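Local structure of iron-regulated outer membrane protein (Neisseria meningitidis, 4B7O) at residues 61-69 and 551-559; 154-162 and 461-469. The protein is a TonB-dependent transporter of the meningococcal outer membrane that takes up iron, probably as iron-siderophore complexes, and may also act as a signalling receptor. One frame throughout, in Å; residues are numbered along the deposited sequence.

How the contacts relate
Both contacts join the N-terminal plug to the inner wall of the 22-stranded barrel characteristic of TonB-dependent transporters. In contact 1 the turn leading into plug strand 67-73 rests on barrel strand 551-567; in contact 2 the loop between plug strands 144-150 and 166-171 rests on strand 458-472. Their centres lie 21 Å apart and their nearest atoms about 5 Å, without touching. Along the chain both plug segments come first, then 461-469 and finally 551-559, placing contact 2 wholly within the chain span of contact 1. Strands 67-73 and 144-150 pair antiparallel in the plug sheet, and the same plug domain thus meets the wall at two separate strands.

Contact 1: 61-69 and 551-559; sequences DRQGSKIRT and FAANGSYFW
S556 turns OG beside its own backbone N and anti to its carbonyl carbon (chi1 -86°), which aims the hydroxyl at the backbone of S65. S65 holds its own OG anti to the backbone N (chi1 -154°), where it makes a weak hydrogen bond to E593 of barrel strand 578-600. The link is the hydrogen bond from S65 N to S556 OG, 2.7 Å long with an N-H...O angle of 156°. Alongside it S65 CB packs 3.4 Å from S556 OG. The same OG also makes a weak bond of 3.2 Å to G555 O within its own strand. N554 adds a loose contact, its CB 4.0 Å from G64 O. G64 is the point of closest backbone approach: its bare CA lies against the facing strand, 3.2 Å from G555 O. The backbone angles of G64, in a type II' turn from Q63 to K66, by themselves call for glycine. The K66 N to Q63 O bond of 3.2 Å closes that turn. Beyond the two segments, K66 NZ forms a salt bridge with E541 of the neighbouring barrel strand, while N545 accepts a bond from G64 N. A tight turn just before the first plug strand, pressed against a barrel strand through glycine and serine, thus forms part of the plug-barrel interface of a TonB-dependent transporter.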
loop_
_atom_site.group_PDB
_atom_site.type_symbol
_atom_site.label_atom_id
_atom_site.label_comp_id
_atom_site.label_asym_id
_atom_site.label_seq_id
_atom_site.Cartn_x
_atom_site.Cartn_y
_atom_site.Cartn_z
ATOM N N ASP A 61 2.680 -14.195 -15.467
ATOM C CA ASP A 61 2.071 -14.589 -14.150
ATOM C C ASP A 61 1.764 -16.072 -14.008
ATOM O O ASP A 61 0.869 -16.560 -14.677
ATOM C CB ASP A 61 0.784 -13.832 -13.905
ATOM C CG ASP A 61 1.044 -12.437 -13.407
ATOM O OD1 ASP A 61 2.070 -12.246 -12.702
ATOM O OD2 ASP A 61 0.247 -11.529 -13.737
ATOM N N ARG A 62 2.470 -16.773 -13.121
ATOM C CA ARG A 62 2.243 -18.204 -12.987
ATOM C C ARG A 62 2.159 -18.702 -11.578
ATOM O O ARG A 62 2.522 -19.862 -11.336
ATOM C CB ARG A 62 3.285 -19.025 -13.759
ATOM C CG ARG A 62 3.247 -18.682 -15.243
ATOM C CD ARG A 62 4.195 -19.481 -16.080
ATOM N NE ARG A 62 5.588 -19.319 -15.667
ATOM C CZ ARG A 62 6.534 -20.246 -15.888
ATOM N NH1 ARG A 62 6.241 -21.400 -16.533
ATOM N NH2 ARG A 62 7.768 -20.028 -15.462
ATOM N N GLN A 63 1.657 -17.885 -10.657
ATOM C CA GLN A 63 1.478 -18.376 -9.283
ATOM C C GLN A 63 0.041 -18.294 -8.823
ATOM O O GLN A 63 -0.241 -18.104 -7.641
ATOM C CB GLN A 63 2.415 -17.722 -8.286
ATOM C CG GLN A 63 3.887 -17.944 -8.598
ATOM C CD GLN A 63 4.838 -17.422 -7.490
ATOM O OE1 GLN A 63 5.786 -16.672 -7.769
ATOM N NE2 GLN A 63 4.588 -17.828 -6.249
ATOM N N GLY A 64 -0.874 -18.523 -9.751
ATOM C CA GLY A 64 -2.235 -18.400 -9.393
ATOM C C GLY A 64 -2.574 -16.911 -9.313
ATOM O O GLY A 64 -2.334 -16.142 -10.247
ATOM N N SER A 65 -3.159 -16.533 -8.193
ATOM C CA SER A 65 -3.531 -15.170 -7.931
ATOM C C SER A 65 -2.472 -14.539 -7.013
ATOM O O SER A 65 -2.588 -13.366 -6.646
ATOM C CB SER A 65 -4.909 -15.136 -7.258
ATOM O OG SER A 65 -5.566 -13.906 -7.513
ATOM N N LYS A 66 -1.454 -15.326 -6.640
ATOM C CA LYS A 66 -0.418 -14.878 -5.722
ATOM C C LYS A 66 0.297 -13.607 -6.183
ATOM O O LYS A 66 0.619 -12.778 -5.354
ATOM C CB LYS A 66 0.601 -15.966 -5.464
ATOM C CG LYS A 66 1.661 -15.561 -4.479
ATOM C CD LYS A 66 2.641 -16.695 -4.174
ATOM C CE LYS A 66 3.648 -16.243 -3.133
ATOM N NZ LYS A 66 2.926 -16.051 -1.836
ATOM N N ILE A 67 0.499 -13.460 -7.491
ATOM C CA ILE A 67 1.293 -12.409 -8.032
ATOM C C ILE A 67 0.635 -11.943 -9.286
ATOM O O ILE A 67 0.546 -12.696 -10.230
ATOM C CB ILE A 67 2.715 -12.912 -8.319
ATOM C CG1 ILE A 67 3.518 -12.867 -7.013
ATOM C CG2 ILE A 67 3.418 -12.024 -9.335
ATOM C CD1 ILE A 67 4.611 -13.885 -6.932
ATOM N N ARG A 68 0.119 -10.715 -9.290
ATOM C CA ARG A 68 -0.510 -10.172 -10.481
ATOM C C ARG A 68 0.324 -8.987 -10.913
ATOM O O ARG A 68 0.386 -7.952 -10.236
ATOM C CB ARG A 68 -1.957 -9.820 -10.215
ATOM C CG ARG A 68 -2.795 -11.028 -9.748
ATOM C CD ARG A 68 -4.311 -10.810 -9.689
ATOM N NE ARG A 68 -4.953 -10.566 -11.000
ATOM C CZ ARG A 68 -5.581 -9.431 -11.350
ATOM N NH1 ARG A 68 -5.685 -8.391 -10.506
ATOM N NH2 ARG A 68 -6.132 -9.326 -12.555
ATOM N N THR A 69 1.058 -9.151 -11.998
ATOM C CA THR A 69 1.909 -8.052 -12.388
ATOM C C THR A 69 1.210 -7.244 -13.493
ATOM O O THR A 69 0.419 -7.779 -14.260
ATOM C CB THR A 69 3.386 -8.445 -12.671
ATOM O OG1 THR A 69 3.725 -8.193 -14.026
ATOM C CG2 THR A 69 3.700 -9.891 -12.330
ATOM N N PHE A 551 -10.186 -17.437 -23.404
ATOM C CA PHE A 551 -10.665 -17.636 -22.067
ATOM C C PHE A 551 -9.416 -17.686 -21.220
ATOM O O PHE A 551 -8.383 -18.184 -21.678
ATOM C CB PHE A 551 -11.515 -18.903 -21.981
ATOM C CG PHE A 551 -12.091 -19.150 -20.619
ATOM C CD1 PHE A 551 -13.096 -18.330 -20.101
ATOM C CD2 PHE A 551 -11.628 -20.182 -19.828
ATOM C CE1 PHE A 551 -13.614 -18.528 -18.804
ATOM C CE2 PHE A 551 -12.152 -20.393 -18.527
ATOM C CZ PHE A 551 -13.137 -19.558 -18.009
ATOM N N ALA A 552 -9.481 -17.063 -20.044
ATOM C CA ALA A 552 -8.406 -17.108 -19.049
ATOM C C ALA A 552 -9.005 -17.338 -17.640
ATOM O O ALA A 552 -10.151 -16.957 -17.364
ATOM C CB ALA A 552 -7.599 -15.812 -19.075
ATOM N N ALA A 553 -8.245 -17.961 -16.747
ATOM C CA ALA A 553 -8.735 -18.132 -15.389
ATOM C C ALA A 553 -7.542 -18.285 -14.475
ATOM O O ALA A 553 -6.439 -18.536 -14.950
ATOM C CB ALA A 553 -9.738 -19.317 -15.247
ATOM N N ASN A 554 -7.755 -18.111 -13.177
ATOM C CA ASN A 554 -6.711 -18.411 -12.224
ATOM C C ASN A 554 -7.341 -18.516 -10.860
ATOM O O ASN A 554 -8.451 -18.025 -10.669
ATOM C CB ASN A 554 -5.623 -17.342 -12.248
ATOM C CG ASN A 554 -6.196 -15.969 -12.148
ATOM O OD1 ASN A 554 -6.462 -15.500 -11.063
ATOM N ND2 ASN A 554 -6.400 -15.315 -13.292
ATOM N N GLY A 555 -6.618 -19.142 -9.935
ATOM C CA GLY A 555 -7.083 -19.346 -8.599
ATOM C C GLY A 555 -5.904 -19.555 -7.657
ATOM O O GLY A 555 -4.801 -19.824 -8.096
ATOM N N SER A 556 -6.159 -19.424 -6.364
ATOM C CA SER A 556 -5.165 -19.583 -5.366
ATOM C C SER A 556 -5.880 -20.044 -4.152
ATOM O O SER A 556 -7.043 -19.746 -3.996
ATOM C CB SER A 556 -4.514 -18.239 -5.008
ATOM O OG SER A 556 -3.428 -17.903 -5.875
ATOM N N TYR A 557 -5.173 -20.761 -3.279
ATOM C CA TYR A 557 -5.609 -21.009 -1.927
ATOM C C TYR A 557 -4.408 -20.845 -1.024
ATOM O O TYR A 557 -3.358 -21.346 -1.335
ATOM C CB TYR A 557 -6.179 -22.396 -1.762
ATOM C CG TYR A 557 -7.100 -22.430 -0.604
ATOM C CD1 TYR A 557 -6.613 -22.441 0.705
ATOM C CD2 TYR A 557 -8.467 -22.345 -0.803
ATOM C CE1 TYR A 557 -7.490 -22.447 1.798
ATOM C CE2 TYR A 557 -9.346 -22.339 0.245
ATOM C CZ TYR A 557 -8.859 -22.403 1.533
ATOM O OH TYR A 557 -9.751 -22.371 2.542
ATOM N N PHE A 558 -4.541 -20.107 0.069
ATOM C CA PHE A 558 -3.347 -19.797 0.845
ATOM C C PHE A 558 -3.567 -20.089 2.302
ATOM O O PHE A 558 -4.679 -20.052 2.769
ATOM C CB PHE A 558 -2.928 -18.328 0.680
ATOM C CG PHE A 558 -3.999 -17.379 1.078
ATOM C CD1 PHE A 558 -4.137 -17.012 2.416
ATOM C CD2 PHE A 558 -4.916 -16.925 0.127
ATOM C CE1 PHE A 558 -5.144 -16.141 2.814
ATOM C CE2 PHE A 558 -5.937 -16.069 0.509
ATOM C CZ PHE A 558 -6.051 -15.682 1.852
ATOM N N TRP A 559 -2.503 -20.420 3.004
ATOM C CA TRP A 559 -2.614 -20.588 4.445
ATOM C C TRP A 559 -1.466 -19.898 5.062
ATOM O O TRP A 559 -0.311 -20.034 4.591
ATOM C CB TRP A 559 -2.468 -22.007 4.804
ATOM C CG TRP A 559 -3.543 -22.910 4.296
ATOM C CD1 TRP A 559 -4.650 -23.335 4.979
ATOM C CD2 TRP A 559 -3.598 -23.575 2.993
ATOM N NE1 TRP A 559 -5.377 -24.189 4.227
ATOM C CE2 TRP A 559 -4.787 -24.397 3.023
ATOM C CE3 TRP A 559 -2.790 -23.574 1.855
ATOM C CZ2 TRP A 559 -5.159 -25.200 1.953
ATOM C CZ3 TRP A 559 -3.154 -24.376 0.772
ATOM C CH2 TRP A 559 -4.336 -25.157 0.814
#

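Contact 2: 154-162 and 461-469; sequences GSASAGIGA and TGGLRYDRF
R465, reaching inward from barrel strand 458-472, gives its guanidinium edge to A156 O of a plug loop and lies with one face under G159 O, a plug-to-wall contact of the TonB-dependent transporter fold. Bent at chi3 (70°), the side chain lays CG and CD along A156 O before NH1 turns back to it. D467, two residues on and pointing into the same interior, meets the guanidinium at another edge: its OD1 takes NE in a salt bridge of 2.8 Å, 18° out of the guanidinium plane, with a weak second bond from NH2 to OD2. The carboxylate thus helps fix the rotation of the arginine, and N383 accepts a further bond from NH2. Above the flat group G159 O stands over its centre, 3.3 Å from R465 CZ, which the positive charge of the guanidinium probably favours; NH2 makes no bond to it. Next door the A156 methyl packs on the bare backbone of G463 and L464, its CB 3.5 Å from L464 N. In the guanidinium plane, R465 NH1 gives A156 O a 2.8 Å hydrogen bond, with the donor almost in line with the carbonyl at 179°.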
loop_
_atom_site.group_PDB
_atom_site.type_symbol
_atom_site.label_atom_id
_atom_site.label_comp_id
_atom_site.label_asym_id
_atom_site.label_seq_id
_atom_site.Cartn_x
_atom_site.Cartn_y
_atom_site.Cartn_z
ATOM N N GLY A 154 6.786 -13.494 0.602
ATOM C CA GLY A 154 7.553 -13.588 -0.664
ATOM C C GLY A 154 8.715 -14.586 -0.574
ATOM O O GLY A 154 9.008 -15.178 0.489
ATOM N N SER A 155 9.386 -14.806 -1.692
ATOM C CA SER A 155 10.520 -15.718 -1.691
ATOM C C SER A 155 11.704 -14.928 -1.145
ATOM O O SER A 155 11.541 -13.791 -0.705
ATOM C CB SER A 155 10.774 -16.273 -3.094
ATOM O OG SER A 155 11.029 -15.231 -4.015
ATOM N N ALA A 156 12.883 -15.520 -1.175
ATOM C CA ALA A 156 14.058 -14.933 -0.562
ATOM C C ALA A 156 14.407 -13.575 -1.139
ATOM O O ALA A 156 14.783 -12.686 -0.408
ATOM C CB ALA A 156 15.258 -15.876 -0.680
ATOM N N SER A 157 14.285 -13.421 -2.439
ATOM C CA SER A 157 14.719 -12.223 -3.067
ATOM C C SER A 157 13.726 -11.043 -3.014
ATOM O O SER A 157 13.984 -10.012 -3.610
ATOM C CB SER A 157 15.056 -12.540 -4.515
ATOM O OG SER A 157 13.881 -12.614 -5.265
ATOM N N ALA A 158 12.607 -11.167 -2.303
ATOM C CA ALA A 158 11.568 -10.090 -2.349
ATOM C C ALA A 158 11.969 -8.755 -1.678
ATOM O O ALA A 158 11.667 -7.676 -2.175
ATOM C CB ALA A 158 10.261 -10.590 -1.749
ATOM N N GLY A 159 12.626 -8.836 -0.532
ATOM C CA GLY A 159 13.037 -7.642 0.189
ATOM C C GLY A 159 12.773 -7.836 1.653
ATOM O O GLY A 159 12.528 -8.943 2.114
ATOM N N ILE A 160 12.754 -6.739 2.379
ATOM C CA ILE A 160 12.600 -6.782 3.824
ATOM C C ILE A 160 11.133 -6.873 4.161
ATOM O O ILE A 160 10.323 -6.237 3.546
ATOM C CB ILE A 160 13.121 -5.443 4.420
ATOM C CG1 ILE A 160 14.421 -5.084 3.714
ATOM C CG2 ILE A 160 13.181 -5.503 5.960
ATOM C CD1 ILE A 160 15.204 -3.961 4.344
ATOM N N GLY A 161 10.815 -7.563 5.215
ATOM C CA GLY A 161 9.448 -7.579 5.778
ATOM C C GLY A 161 8.351 -8.183 4.915
ATOM O O GLY A 161 7.171 -7.874 5.086
ATOM N N ALA A 162 8.713 -9.071 4.004
ATOM C CA ALA A 162 7.738 -9.545 3.040
ATOM C C ALA A 162 6.862 -10.600 3.594
ATOM O O ALA A 162 6.916 -11.690 3.067
ATOM C CB ALA A 162 8.447 -10.075 1.829
ATOM N N THR A 461 12.345 -23.306 -7.333
ATOM C CA THR A 461 12.916 -22.097 -6.780
ATOM C C THR A 461 13.176 -22.355 -5.298
ATOM O O THR A 461 12.258 -22.749 -4.569
ATOM C CB THR A 461 11.895 -20.946 -6.956
ATOM O OG1 THR A 461 11.658 -20.743 -8.354
ATOM C CG2 THR A 461 12.391 -19.661 -6.346
ATOM N N GLY A 462 14.407 -22.191 -4.842
ATOM C CA GLY A 462 14.663 -22.404 -3.408
ATOM C C GLY A 462 15.459 -21.190 -2.958
ATOM O O GLY A 462 16.245 -20.612 -3.734
ATOM N N GLY A 463 15.286 -20.773 -1.724
ATOM C CA GLY A 463 16.083 -19.633 -1.338
ATOM C C GLY A 463 16.187 -19.451 0.123
ATOM O O GLY A 463 15.391 -20.034 0.882
ATOM N N LEU A 464 17.134 -18.620 0.536
ATOM C CA LEU A 464 17.308 -18.394 1.979
ATOM C C LEU A 464 17.584 -16.914 2.194
ATOM O O LEU A 464 18.269 -16.301 1.373
ATOM C CB LEU A 464 18.497 -19.220 2.492
ATOM C CG LEU A 464 18.790 -19.383 3.984
ATOM C CD1 LEU A 464 17.537 -19.766 4.792
ATOM C CD2 LEU A 464 19.881 -20.447 4.170
ATOM N N ARG A 465 17.051 -16.362 3.289
ATOM C CA ARG A 465 17.328 -14.992 3.685
ATOM C C ARG A 465 17.834 -14.953 5.079
ATOM O O ARG A 465 17.322 -15.648 5.948
ATOM C CB ARG A 465 16.061 -14.123 3.731
ATOM C CG ARG A 465 15.592 -13.689 2.402
ATOM C CD ARG A 465 14.359 -12.798 2.597
ATOM N NE ARG A 465 14.731 -11.514 3.208
ATOM C CZ ARG A 465 15.343 -10.538 2.554
ATOM N NH1 ARG A 465 15.628 -10.638 1.237
ATOM N NH2 ARG A 465 15.663 -9.444 3.228
ATOM N N TYR A 466 18.759 -14.030 5.296
ATOM C CA TYR A 466 19.198 -13.672 6.607
ATOM C C TYR A 466 18.658 -12.269 6.900
ATOM O O TYR A 466 19.016 -11.335 6.223
ATOM C CB TYR A 466 20.738 -13.698 6.624
ATOM C CG TYR A 466 21.227 -13.396 7.984
ATOM C CD1 TYR A 466 20.852 -14.211 9.053
ATOM C CD2 TYR A 466 21.964 -12.239 8.244
ATOM C CE1 TYR A 466 21.236 -13.920 10.334
ATOM C CE2 TYR A 466 22.358 -11.930 9.541
ATOM C CZ TYR A 466 21.989 -12.777 10.574
ATOM O OH TYR A 466 22.372 -12.504 11.860
ATOM N N ASP A 467 17.774 -12.129 7.877
ATOM C CA ASP A 467 17.123 -10.851 8.161
ATOM C C ASP A 467 17.542 -10.412 9.541
ATOM O O ASP A 467 17.320 -11.161 10.503
ATOM C CB ASP A 467 15.597 -10.996 8.160
ATOM C CG ASP A 467 14.966 -10.823 6.761
ATOM O OD1 ASP A 467 14.833 -11.836 6.022
ATOM O OD2 ASP A 467 14.546 -9.680 6.423
ATOM N N ARG A 468 18.174 -9.233 9.644
ATOM C CA ARG A 468 18.642 -8.697 10.934
ATOM C C ARG A 468 18.014 -7.323 11.210
ATOM O O ARG A 468 18.091 -6.412 10.359
ATOM C CB ARG A 468 20.173 -8.580 10.926
ATOM C CG ARG A 468 20.745 -8.074 12.243
ATOM C CD ARG A 468 22.076 -8.719 12.630
ATOM N NE ARG A 468 22.570 -8.143 13.900
ATOM C CZ ARG A 468 22.294 -8.601 15.125
ATOM N NH1 ARG A 468 21.542 -9.688 15.296
ATOM N NH2 ARG A 468 22.779 -7.971 16.195
ATOM N N PHE A 469 17.413 -7.158 12.379
ATOM C CA PHE A 469 17.028 -5.815 12.762
ATOM C C PHE A 469 17.699 -5.211 14.008
ATOM O O PHE A 469 18.161 -5.944 14.903
ATOM C CB PHE A 469 15.522 -5.710 12.848
ATOM C CG PHE A 469 14.945 -6.209 14.121
ATOM C CD1 PHE A 469 14.897 -5.371 15.248
ATOM C CD2 PHE A 469 14.383 -7.476 14.197
ATOM C CE1 PHE A 469 14.329 -5.788 16.440
ATOM C CE2 PHE A 469 13.788 -7.905 15.386
ATOM C CZ PHE A 469 13.770 -7.070 16.503
#